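Local coordinates for protein tyrosine recombinase XerH (PDB 5JK0) that catalyses the cutting and rejoining of DNA strands at a specific recombination site through a tyrosine nucleophile, acting in chromosome segregation, at residues Leu289-Gln292 and Val293-Ile296. Numbering follows the deposited sequence.
With nucleotides of chain G.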
loop_
_atom_site.group_PDB
_atom_site.type_symbol
_atom_site.label_atom_id
_atom_site.label_comp_id
_atom_site.label_asym_id
_atom_site.label_seq_id
_atom_site.Cartn_x
_atom_site.Cartn_y
_atom_site.Cartn_z
ATOM N N LEU D 289 25.946 -8.685 27.275
ATOM C CA LEU D 289 26.571 -8.783 25.961
ATOM C C LEU D 289 26.488 -7.459 25.209
ATOM O O LEU D 289 27.474 -7.006 24.628
ATOM C CB LEU D 289 25.919 -9.897 25.138
ATOM C CG LEU D 289 26.333 -9.993 23.667
ATOM C CD1 LEU D 289 27.830 -10.227 23.526
ATOM C CD2 LEU D 289 25.546 -11.091 22.962
ATOM N N TYR D 290 25.309 -6.844 25.228
ATOM C CA TYR D 290 25.094 -5.562 24.563
ATOM C C TYR D 290 26.030 -4.490 25.111
ATOM O O TYR D 290 26.674 -3.766 24.350
ATOM C CB TYR D 290 23.637 -5.112 24.720
ATOM C CG TYR D 290 23.341 -3.761 24.103
ATOM C CD1 TYR D 290 23.504 -2.589 24.834
ATOM C CD2 TYR D 290 22.893 -3.657 22.792
ATOM C CE1 TYR D 290 23.241 -1.355 24.275
ATOM C CE2 TYR D 290 22.624 -2.425 22.225
ATOM C CZ TYR D 290 22.800 -1.279 22.972
ATOM O OH TYR D 290 22.535 -0.048 22.416
ATOM N N LYS D 291 26.093 -4.396 26.436
ATOM C CA LYS D 291 26.892 -3.376 27.106
ATOM C C LYS D 291 28.366 -3.483 26.731
ATOM O O LYS D 291 29.048 -2.472 26.565
ATOM C CB LYS D 291 26.724 -3.485 28.623
ATOM C CG LYS D 291 27.088 -2.222 29.384
ATOM C CD LYS D 291 26.140 -1.081 29.041
ATOM C CE LYS D 291 26.437 0.155 29.878
ATOM N NZ LYS D 291 25.476 1.261 29.606
ATOM N N GLN D 292 28.854 -4.711 26.594
ATOM C CA GLN D 292 30.245 -4.941 26.223
ATOM C C GLN D 292 30.490 -4.598 24.757
ATOM O O GLN D 292 31.565 -4.123 24.394
ATOM C CB GLN D 292 30.642 -6.393 26.499
ATOM C CG GLN D 292 30.678 -6.747 27.976
ATOM C CD GLN D 292 31.716 -5.948 28.739
ATOM O OE1 GLN D 292 32.820 -5.715 28.249
ATOM N NE2 GLN D 292 31.362 -5.517 29.945
ATOM N N VAL D 293 29.487 -4.841 23.918
ATOM C CA VAL D 293 29.585 -4.535 22.494
ATOM C C VAL D 293 29.556 -3.028 22.250
ATOM O O VAL D 293 30.405 -2.491 21.535
ATOM C CB VAL D 293 28.451 -5.206 21.694
ATOM C CG1 VAL D 293 28.368 -4.629 20.287
ATOM C CG2 VAL D 293 28.658 -6.713 21.648
ATOM N N GLU D 294 28.579 -2.354 22.851
ATOM C CA GLU D 294 28.443 -0.906 22.723
ATOM C C GLU D 294 29.695 -0.184 23.214
ATOM O O GLU D 294 30.097 0.837 22.654
ATOM C CB GLU D 294 27.222 -0.409 23.502
ATOM C CG GLU D 294 26.983 1.088 23.388
ATOM C CD GLU D 294 26.056 1.618 24.467
ATOM O OE1 GLU D 294 25.928 0.959 25.521
ATOM O OE2 GLU D 294 25.457 2.695 24.261
ATOM N N ARG D 295 30.305 -0.729 24.261
ATOM C CA ARG D 295 31.508 -0.154 24.850
ATOM C C ARG D 295 32.678 -0.161 23.868
ATOM O O ARG D 295 33.454 0.793 23.808
ATOM C CB ARG D 295 31.880 -0.914 26.125
ATOM C CG ARG D 295 33.135 -0.420 26.819
ATOM C CD ARG D 295 33.304 -1.097 28.170
ATOM N NE ARG D 295 34.585 -0.778 28.789
ATOM C CZ ARG D 295 35.667 -1.544 28.699
ATOM N NH1 ARG D 295 35.623 -2.678 28.014
ATOM N NH2 ARG D 295 36.793 -1.177 29.294
ATOM N N ILE D 296 32.796 -1.238 23.098
ATOM C CA ILE D 296 33.858 -1.361 22.105
ATOM C C ILE D 296 33.573 -0.466 20.901
ATOM O O ILE D 296 34.484 0.124 20.319
ATOM C CB ILE D 296 34.026 -2.821 21.639
ATOM C CG1 ILE D 296 34.359 -3.723 22.828
ATOM C CG2 ILE D 296 35.111 -2.930 20.581
ATOM C CD1 ILE D 296 34.620 -5.160 22.445
ATOM P P DA G 24 19.982 0.338 20.626
ATOM O OP1 DA G 24 19.532 1.506 19.838
ATOM O OP2 DA G 24 21.314 -0.249 20.362
ATOM O "O5'" DA G 24 19.888 0.700 22.184
ATOM C "C5'" DA G 24 18.732 1.363 22.679
ATOM C "C4'" DA G 24 18.661 1.312 24.197
ATOM O "O4'" DA G 24 18.297 -0.022 24.642
ATOM C "C3'" DA G 24 19.958 1.664 24.944
ATOM O "O3'" DA G 24 19.661 2.592 25.975
ATOM C "C2'" DA G 24 20.388 0.321 25.536
ATOM C "C1'" DA G 24 19.029 -0.293 25.805
ATOM N N9 DA G 24 19.047 -1.732 26.052
ATOM C C8 DA G 24 19.927 -2.652 25.550
ATOM N N7 DA G 24 19.698 -3.879 25.957
ATOM C C5 DA G 24 18.592 -3.754 26.785
ATOM C C6 DA G 24 17.853 -4.692 27.533
ATOM N N6 DA G 24 18.133 -5.998 27.560
ATOM N N1 DA G 24 16.806 -4.233 28.249
ATOM C C2 DA G 24 16.524 -2.925 28.219
ATOM N N3 DA G 24 17.146 -1.950 27.560
ATOM C C4 DA G 24 18.182 -2.437 26.855
ATOM P P DC G 23 20.584 -6.332 20.376
ATOM O OP1 DC G 23 21.630 -5.967 19.395
ATOM O OP2 DC G 23 20.981 -6.904 21.683
ATOM O "O5'" DC G 23 19.680 -5.040 20.646
ATOM C "C5'" DC G 23 19.020 -4.401 19.559
ATOM C "C4'" DC G 23 18.321 -3.131 20.014
ATOM O "O4'" DC G 23 17.205 -3.472 20.875
ATOM C "C3'" DC G 23 19.193 -2.161 20.809
ATOM O "O3'" DC G 23 18.888 -0.822 20.436
ATOM C "C2'" DC G 23 18.799 -2.447 22.256
ATOM C "C1'" DC G 23 17.327 -2.804 22.112
ATOM N N1 DC G 23 16.820 -3.713 23.181
ATOM C C2 DC G 23 15.870 -3.247 24.095
ATOM O O2 DC G 23 15.470 -2.080 24.007
ATOM N N3 DC G 23 15.415 -4.091 25.055
ATOM C C4 DC G 23 15.868 -5.344 25.115
ATOM N N4 DC G 23 15.391 -6.137 26.079
ATOM C C5 DC G 23 16.837 -5.836 24.193
ATOM C C6 DC G 23 17.280 -4.996 23.250
HETATM O O HOH W 1 23.113 2.694 22.306
HETATM O O HOH W 2 23.909 1.349 27.286
#
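Tyr290 and Glu294 meet one helical turn apart, the phenol ring and the carboxylate inclined by 51°. With CG anti to the backbone N (chi1 178°), Tyr290 swings its ring off the helix and onto DA24 and DC23 of chain G. Beyond CB and CG, the adenine of DA24 comes edge-on, its C8 over one ring face near the rim, 3.6 Å from Tyr290 CD1; the planes are steeply inclined, not stacked. Tyr290 CE1 touches the sugar of DA24 and lies 3.8 Å from Glu294 OE1. On the other edge, CD2 faces OP2 and O5' of DC23, while CE2 lies against OP2 of DA24 and C3' of DC23. CZ nears OP2 and O5' of DA24. At the tip, Tyr290 OH donates to DA24 OP2, in the ring plane; the 2.4 Å length is unusually short, probably partly coordinate error. Helix 286-300 belongs to the catalytic domain of the tyrosine recombinase fold, and Tyr290 gives its DNA side an aromatic face and a phosphate-binding hydroxyl. One water donates both to Tyr290 OH and to Glu294 OE2; another donates to Glu294 OE1 and accepts from Lys291 NZ. A carboxylate suits this place, accepting from both waters while OE2 forms a salt bridge with Arg303. Leu289 CD1 and Val293 CG2 meet at 4.1 Å, side by side, apolar branches suited to the buried flank where Leu289 packs on Leu204 and Ile208 of helix 198-211.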